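Local coordinates for protein acetate kinase (Entamoeba histolytica, PDB 4H0O) that probably interconverts acetate and acetyl phosphate in a magnesium-dependent reaction, as a pyrophosphate-dependent acetate kinase, at residues B[172-175]-B[176-179]; B[347-350]-B[351-354]; B[191-194]-B[195-198]. All coordinates share one frame; numbering follows the deposited sequence.

Interaction 1: residues B[172-175]-B[176-179]; sequences QPYQ and SQYL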
loop_
_atom_site.group_PDB
_atom_site.type_symbol
_atom_site.label_atom_id
_atom_site.label_comp_id
_atom_site.label_asym_id
_atom_site.label_seq_id
_atom_site.Cartn_x
_atom_site.Cartn_y
_atom_site.Cartn_z
ATOM N N GLN B 172 12.288 16.126 -4.605
ATOM C CA GLN B 172 12.163 16.846 -5.868
ATOM C C GLN B 172 13.348 16.482 -6.761
ATOM O O GLN B 172 14.427 16.173 -6.257
ATOM C CB GLN B 172 12.116 18.361 -5.625
ATOM C CG GLN B 172 10.939 18.841 -4.771
ATOM C CD GLN B 172 9.601 18.730 -5.484
ATOM O OE1 GLN B 172 9.531 18.330 -6.647
ATOM N NE2 GLN B 172 8.527 19.087 -4.784
ATOM N N PRO B 173 13.162 16.527 -8.091
ATOM C CA PRO B 173 11.957 16.951 -8.811
ATOM C C PRO B 173 10.968 15.817 -9.061
ATOM O O PRO B 173 9.893 16.073 -9.602
ATOM C CB PRO B 173 12.522 17.434 -10.145
ATOM C CG PRO B 173 13.687 16.532 -10.382
ATOM C CD PRO B 173 14.260 16.196 -9.018
ATOM N N TYR B 174 11.325 14.593 -8.682
ATOM C CA TYR B 174 10.472 13.435 -8.935
ATOM C C TYR B 174 9.139 13.537 -8.195
ATOM O O TYR B 174 8.098 13.113 -8.703
ATOM C CB TYR B 174 11.205 12.147 -8.548
ATOM C CG TYR B 174 12.613 12.076 -9.095
ATOM C CD1 TYR B 174 12.864 11.556 -10.359
ATOM C CD2 TYR B 174 13.692 12.535 -8.348
ATOM C CE1 TYR B 174 14.153 11.494 -10.861
ATOM C CE2 TYR B 174 14.982 12.477 -8.842
ATOM C CZ TYR B 174 15.206 11.957 -10.098
ATOM O OH TYR B 174 16.491 11.901 -10.588
ATOM N N GLN B 175 9.184 14.113 -6.996
ATOM C CA GLN B 175 8.007 14.261 -6.144
ATOM C C GLN B 175 6.853 14.977 -6.851
ATOM O O GLN B 175 5.693 14.576 -6.724
ATOM C CB GLN B 175 8.380 15.002 -4.854
ATOM C CG GLN B 175 7.217 15.207 -3.896
ATOM C CD GLN B 175 7.585 16.033 -2.676
ATOM O OE1 GLN B 175 6.781 16.828 -2.189
ATOM N NE2 GLN B 175 8.795 15.837 -2.166
ATOM N N SER B 176 7.180 16.027 -7.600
ATOM C CA SER B 176 6.175 16.799 -8.329
ATOM C C SER B 176 5.831 16.193 -9.688
ATOM O O SER B 176 4.777 16.488 -10.257
ATOM C CB SER B 176 6.626 18.253 -8.491
ATOM O OG SER B 176 6.434 18.976 -7.290
ATOM N N GLN B 177 6.718 15.351 -10.208
ATOM C CA GLN B 177 6.472 14.688 -11.484
ATOM C C GLN B 177 5.536 13.499 -11.310
ATOM O O GLN B 177 4.919 13.041 -12.272
ATOM C CB GLN B 177 7.787 14.211 -12.108
ATOM C CG GLN B 177 8.763 15.320 -12.479
ATOM C CD GLN B 177 10.128 14.784 -12.886
ATOM O OE1 GLN B 177 10.373 13.576 -12.851
ATOM N NE2 GLN B 177 11.024 15.685 -13.273
ATOM N N TYR B 178 5.440 13.000 -10.081
ATOM C CA TYR B 178 4.714 11.762 -9.817
ATOM C C TYR B 178 3.688 11.904 -8.697
ATOM O O TYR B 178 3.592 11.052 -7.811
ATOM C CB TYR B 178 5.698 10.629 -9.514
ATOM C CG TYR B 178 6.700 10.406 -10.623
ATOM C CD1 TYR B 178 6.275 10.087 -11.907
ATOM C CD2 TYR B 178 8.066 10.511 -10.392
ATOM C CE1 TYR B 178 7.182 9.884 -12.931
ATOM C CE2 TYR B 178 8.983 10.309 -11.412
ATOM C CZ TYR B 178 8.533 9.995 -12.679
ATOM O OH TYR B 178 9.433 9.791 -13.701
ATOM N N LEU B 179 2.921 12.986 -8.743
ATOM C CA LEU B 179 1.834 13.172 -7.796
ATOM C C LEU B 179 0.728 12.151 -8.057
ATOM O O LEU B 179 0.569 11.661 -9.181
ATOM C CB LEU B 179 1.283 14.598 -7.877
ATOM C CG LEU B 179 2.216 15.700 -7.372
ATOM C CD1 LEU B 179 1.565 17.072 -7.501
ATOM C CD2 LEU B 179 2.623 15.441 -5.927
HETATM O O HOH W 1 4.700 12.535 -5.160
#
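The short helix 174-177 makes a single turn here. Gln172 meets Ser176 across its start, and Tyr174, its first residue, meets Tyr178, just past the last turn. The peptide bond before Pro173 is cis, and the chain enters the helix straight after it. The amide of Gln172 reaches forward to Ser176. Its NE2 donates to Ser176 OG over 3.3 Å, and the hydroxyl lies almost in the amide plane. The chain bends at chi2 (-70°), which brings the amide to Ser176. Gln172 OE1 also takes a weak bond from Ser176 N at 3.4 Å. The amide therefore meets both the hydroxyl and the backbone N-H of one residue.

Gln177 lies alongside Pro173 and Tyr174 and points the same way. Its CG rests 3.2 Å from Pro173 O, and its amide plane stands 71° from the Tyr174 ring. At the helix end, Tyr174 O accepts two weak bonds, from Gln177 N and Tyr178 N, each 3.0 Å long. Tyr178 CD2 packs 4.0 Å from Tyr174 CB, and Gln177 CB sits over the centre of one face of the Tyr178 ring. Water 1 donates to Gln175 O at 2.8 Å and, weakly, to Tyr178 O. Leu179 CD2 comes 3.3 Å from Gln175 O.

Further bonds fix two of the polar ends. Gln175 NE2 is bonded to Ile170 O, and Tyr178 OH to Gln259 OE1 of the second subunit. Tyr174 also packs on Met256 of that subunit. The backbone bonds across this turn are all weak. The polar side chains and the water therefore add to the hold on a short helix whose first residue, Tyr174, and the residue just after it, Tyr178, both meet the second subunit.

Interaction 2: residues B[347-350]-B[351-354]; sequences ICDK and MKFL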
loop_
_atom_site.group_PDB
_atom_site.type_symbol
_atom_site.label_atom_id
_atom_site.label_comp_id
_atom_site.label_asym_id
_atom_site.label_seq_id
_atom_site.Cartn_x
_atom_site.Cartn_y
_atom_site.Cartn_z
ATOM N N ILE B 347 -15.303 -9.654 2.595
ATOM C CA ILE B 347 -14.932 -8.358 3.155
ATOM C C ILE B 347 -15.663 -8.078 4.472
ATOM O O ILE B 347 -15.044 -7.705 5.473
ATOM C CB ILE B 347 -15.197 -7.216 2.155
ATOM C CG1 ILE B 347 -14.241 -7.319 0.966
ATOM C CG2 ILE B 347 -15.035 -5.869 2.828
ATOM C CD1 ILE B 347 -12.780 -7.423 1.370
ATOM N N CYS B 348 -16.980 -8.267 4.474
ATOM C CA CYS B 348 -17.783 -7.970 5.658
ATOM C C CYS B 348 -17.432 -8.841 6.869
ATOM O O CYS B 348 -17.575 -8.405 8.015
ATOM C CB CYS B 348 -19.277 -8.059 5.335
ATOM S SG CYS B 348 -19.839 -6.795 4.156
ATOM N N ASP B 349 -16.969 -10.064 6.619
ATOM C CA ASP B 349 -16.535 -10.938 7.707
ATOM C C ASP B 349 -15.225 -10.448 8.331
ATOM O O ASP B 349 -15.016 -10.581 9.538
ATOM C CB ASP B 349 -16.408 -12.391 7.228
ATOM C CG ASP B 349 -17.751 -13.115 7.177
ATOM O OD1 ASP B 349 -18.749 -12.572 7.702
ATOM O OD2 ASP B 349 -17.802 -14.235 6.625
ATOM N N LYS B 350 -14.353 -9.875 7.503
ATOM C CA LYS B 350 -13.105 -9.282 7.978
ATOM C C LYS B 350 -13.390 -8.090 8.880
ATOM O O LYS B 350 -12.614 -7.778 9.784
ATOM C CB LYS B 350 -12.245 -8.812 6.799
ATOM C CG LYS B 350 -11.699 -9.918 5.908
ATOM C CD LYS B 350 -10.735 -10.811 6.670
ATOM C CE LYS B 350 -10.250 -11.965 5.799
ATOM N NZ LYS B 350 -9.677 -13.079 6.612
ATOM N N MET B 351 -14.518 -7.433 8.626
ATOM C CA MET B 351 -14.844 -6.167 9.275
ATOM C C MET B 351 -16.041 -6.269 10.218
ATOM O O MET B 351 -16.617 -5.252 10.606
ATOM C CB MET B 351 -15.107 -5.092 8.218
ATOM C CG MET B 351 -13.961 -4.896 7.241
ATOM S SD MET B 351 -14.412 -3.808 5.882
ATOM C CE MET B 351 -14.919 -2.346 6.789
ATOM N N LYS B 352 -16.409 -7.494 10.580
ATOM C CA LYS B 352 -17.507 -7.721 11.518
ATOM C C LYS B 352 -17.210 -7.062 12.865
ATOM O O LYS B 352 -18.119 -6.577 13.541
ATOM C CB LYS B 352 -17.758 -9.225 11.702
ATOM C CG LYS B 352 -19.070 -9.572 12.395
ATOM C CD LYS B 352 -19.197 -11.074 12.667
ATOM C CE LYS B 352 -18.927 -11.904 11.417
ATOM N NZ LYS B 352 -19.217 -13.355 11.617
ATOM N N PHE B 353 -15.930 -7.022 13.237
ATOM C CA PHE B 353 -15.519 -6.444 14.517
ATOM C C PHE B 353 -15.752 -4.931 14.601
ATOM O O PHE B 353 -15.733 -4.360 15.690
ATOM C CB PHE B 353 -14.055 -6.786 14.830
ATOM C CG PHE B 353 -13.053 -5.931 14.100
ATOM C CD1 PHE B 353 -12.683 -6.232 12.799
ATOM C CD2 PHE B 353 -12.462 -4.841 14.727
ATOM C CE1 PHE B 353 -11.755 -5.452 12.130
ATOM C CE2 PHE B 353 -11.534 -4.058 14.064
ATOM C CZ PHE B 353 -11.179 -4.365 12.764
ATOM N N LEU B 354 -15.981 -4.293 13.456
ATOM C CA LEU B 354 -16.193 -2.847 13.402
ATOM C C LEU B 354 -17.678 -2.472 13.432
ATOM O O LEU B 354 -18.027 -1.290 13.394
ATOM C CB LEU B 354 -15.533 -2.255 12.152
ATOM C CG LEU B 354 -14.006 -2.324 12.050
ATOM C CD1 LEU B 354 -13.554 -2.222 10.601
ATOM C CD2 LEU B 354 -13.349 -1.229 12.882
HETATM O O HOH W 2 -13.913 -9.323 12.334
#
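Ile347 and Met351 run side by side one turn apart, and Ile347 CG2 touches Met351 SD at 3.7 Å. The sulfur is reached through an extended chi2 (171°). Ile347 O also accepts a weak bond from Met351 N at 3.2 Å. Both side chains pack on Ile317 of helix 299-324, and Met351 further meets Val322 of the second subunit. Cys348 contributes its carbonyl, a second weak acceptor for Met351 N at 3.3 Å.

Asp349 lies alongside Lys352. Its OD1 is 4.0 Å from Lys352 NZ, beyond a salt bridge, while OD2 makes one with Lys345. Attraction to Lys352 is probably a lesser pull. Asp349 O receives a bond from water 2 at 3.3 Å, and the same water accepts from Phe353 N. At Lys350 the carbonyl oxygen faces the edge of the Phe353 ring, in its plane, 3.4 Å from CD1. Chi1 of 79° places that ring between its own N and carbonyl carbon. Leu354 CG lies over one face, toward the rim, and Phe353 packs on Gly325 of the second subunit.

Met351 leaves helical geometry after helix 341-350. The arrangement is that of an alpha-helix end running on into a short 3-10 turn, 352-354, here at the dimer interface.

Interaction 3: residues B[191-194]-B[195-198]; sequences VINS and LKNV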
loop_
_atom_site.group_PDB
_atom_site.type_symbol
_atom_site.label_atom_id
_atom_site.label_comp_id
_atom_site.label_asym_id
_atom_site.label_seq_id
_atom_site.Cartn_x
_atom_site.Cartn_y
_atom_site.Cartn_z
ATOM N N VAL B 191 -22.124 7.577 -8.080
ATOM C CA VAL B 191 -22.631 6.788 -6.962
ATOM C C VAL B 191 -22.991 7.682 -5.778
ATOM O O VAL B 191 -24.074 7.560 -5.206
ATOM C CB VAL B 191 -21.621 5.706 -6.529
ATOM C CG1 VAL B 191 -22.023 5.100 -5.196
ATOM C CG2 VAL B 191 -21.518 4.621 -7.593
ATOM N N ILE B 192 -22.080 8.585 -5.423
ATOM C CA ILE B 192 -22.329 9.567 -4.368
ATOM C C ILE B 192 -23.606 10.367 -4.634
ATOM O O ILE B 192 -24.436 10.552 -3.739
ATOM C CB ILE B 192 -21.138 10.535 -4.205
ATOM C CG1 ILE B 192 -19.933 9.796 -3.628
ATOM C CG2 ILE B 192 -21.506 11.702 -3.299
ATOM C CD1 ILE B 192 -20.257 9.026 -2.356
ATOM N N ASN B 193 -23.768 10.829 -5.868
ATOM C CA ASN B 193 -24.940 11.617 -6.223
ATOM C C ASN B 193 -26.234 10.813 -6.121
ATOM O O ASN B 193 -27.272 11.340 -5.725
ATOM C CB ASN B 193 -24.791 12.219 -7.620
ATOM C CG ASN B 193 -25.942 13.138 -7.979
ATOM O OD1 ASN B 193 -25.954 14.314 -7.609
ATOM N ND2 ASN B 193 -26.924 12.604 -8.699
ATOM N N SER B 194 -26.171 9.532 -6.472
ATOM C CA SER B 194 -27.348 8.670 -6.410
ATOM C C SER B 194 -27.718 8.349 -4.963
ATOM O O SER B 194 -28.846 7.944 -4.676
ATOM C CB SER B 194 -27.105 7.377 -7.186
ATOM O OG SER B 194 -26.095 6.600 -6.568
ATOM N N LEU B 195 -26.761 8.537 -4.057
ATOM C CA LEU B 195 -26.963 8.240 -2.642
ATOM C C LEU B 195 -27.615 9.407 -1.895
ATOM O O LEU B 195 -28.095 9.238 -0.772
ATOM C CB LEU B 195 -25.633 7.864 -1.984
ATOM C CG LEU B 195 -25.080 6.485 -2.353
ATOM C CD1 LEU B 195 -23.638 6.330 -1.896
ATOM C CD2 LEU B 195 -25.940 5.394 -1.747
ATOM N N LYS B 196 -27.642 10.581 -2.521
ATOM C CA LYS B 196 -28.229 11.766 -1.896
ATOM C C LYS B 196 -29.746 11.656 -1.718
ATOM O O LYS B 196 -30.340 12.399 -0.937
ATOM C CB LYS B 196 -27.862 13.028 -2.681
ATOM C CG LYS B 196 -26.368 13.320 -2.690
ATOM C CD LYS B 196 -26.045 14.644 -3.367
ATOM C CE LYS B 196 -24.548 14.924 -3.302
ATOM N NZ LYS B 196 -24.157 16.139 -4.070
ATOM N N ASN B 197 -30.364 10.729 -2.444
ATOM C CA ASN B 197 -31.790 10.455 -2.293
ATOM C C ASN B 197 -32.048 9.447 -1.180
ATOM O O ASN B 197 -33.195 9.102 -0.895
ATOM C CB ASN B 197 -32.378 9.905 -3.597
ATOM C CG ASN B 197 -32.464 10.951 -4.691
ATOM O OD1 ASN B 197 -32.473 12.152 -4.422
ATOM N ND2 ASN B 197 -32.540 10.493 -5.935
ATOM N N VAL B 198 -30.973 8.978 -0.554
ATOM C CA VAL B 198 -31.054 7.812 0.322
ATOM C C VAL B 198 -30.346 8.006 1.673
ATOM O O VAL B 198 -30.771 7.453 2.694
ATOM C CB VAL B 198 -30.564 6.542 -0.430
ATOM C CG1 VAL B 198 -30.017 5.499 0.515
ATOM C CG2 VAL B 198 -31.693 5.961 -1.275
HETATM O O HOH W 3 -31.211 7.408 -5.654
#
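Val191 O accepts from both Ser194 OG and Leu195 N. The hydroxyl gives it a short bond of 2.6 Å, tilted 23° from the carbonyl plane. Leu195 N adds a weak one at 3.1 Å. The hydroxyl gets there because chi1 of 66° sets OG between the backbone N and the carbonyl carbon, facing back along the helix. Ser194 OG also makes a weak bond to Tyr190 O. Leu195 N is shared as well: it donates to Ile192 O at 3.1 Å, from well above the carbonyl plane. Lys196 N follows with a weak bond to Asn193 O.

Water 3 joins the last turn to the loop. It donates to Ser194 O at 2.6 Å and weakly accepts from Asn197 ND2. Further on, Val198 N bonds to Leu195 O at 2.9 Å, which closes the next turn.

The packing lies beside these bonds. Val191 and Leu195 point the same way, and Val191 CG1 meets Leu195 CD1 at 3.9 Å. Ile192 CD1 approaches the same methyl at 4.3 Å. Around them, Val191 packs on Ala386, Ile192 on Val201 and Ser194 on Ile371.

At this end of helix 185-195, bonds reaching back three and four residues overlap, while Val191, Ile192 and Leu195 stay buried. The serine hydroxyl shares Val191 O with the Leu195 N-H, so one carbonyl is gripped by a short side-chain bond and a weak backbone bond.

All three interactions are local; interactions 2 and 3 lie at helix ends, and interaction 1 spans a one-turn helix. Interactions 1 and 2 both reach the second subunit, their centres 37 Å apart; interaction 3 touches no other chain of the assembly. Helices 174-177 and 185-195 are consecutive in the chain, yet interactions 1 and 3 keep about 21 Å between nearest atoms. Interactions 2 and 3 have centres 24 Å apart and nearest atoms about 15 Å apart. In interaction 3, the Val191 side chain is about 9 Å from that of His184 and 11 Å from that of Asp154, both predicted catalytic residues. In interaction 2, the Ile347 side chain is about 9 Å from that of Met285, predicted to bind ATP.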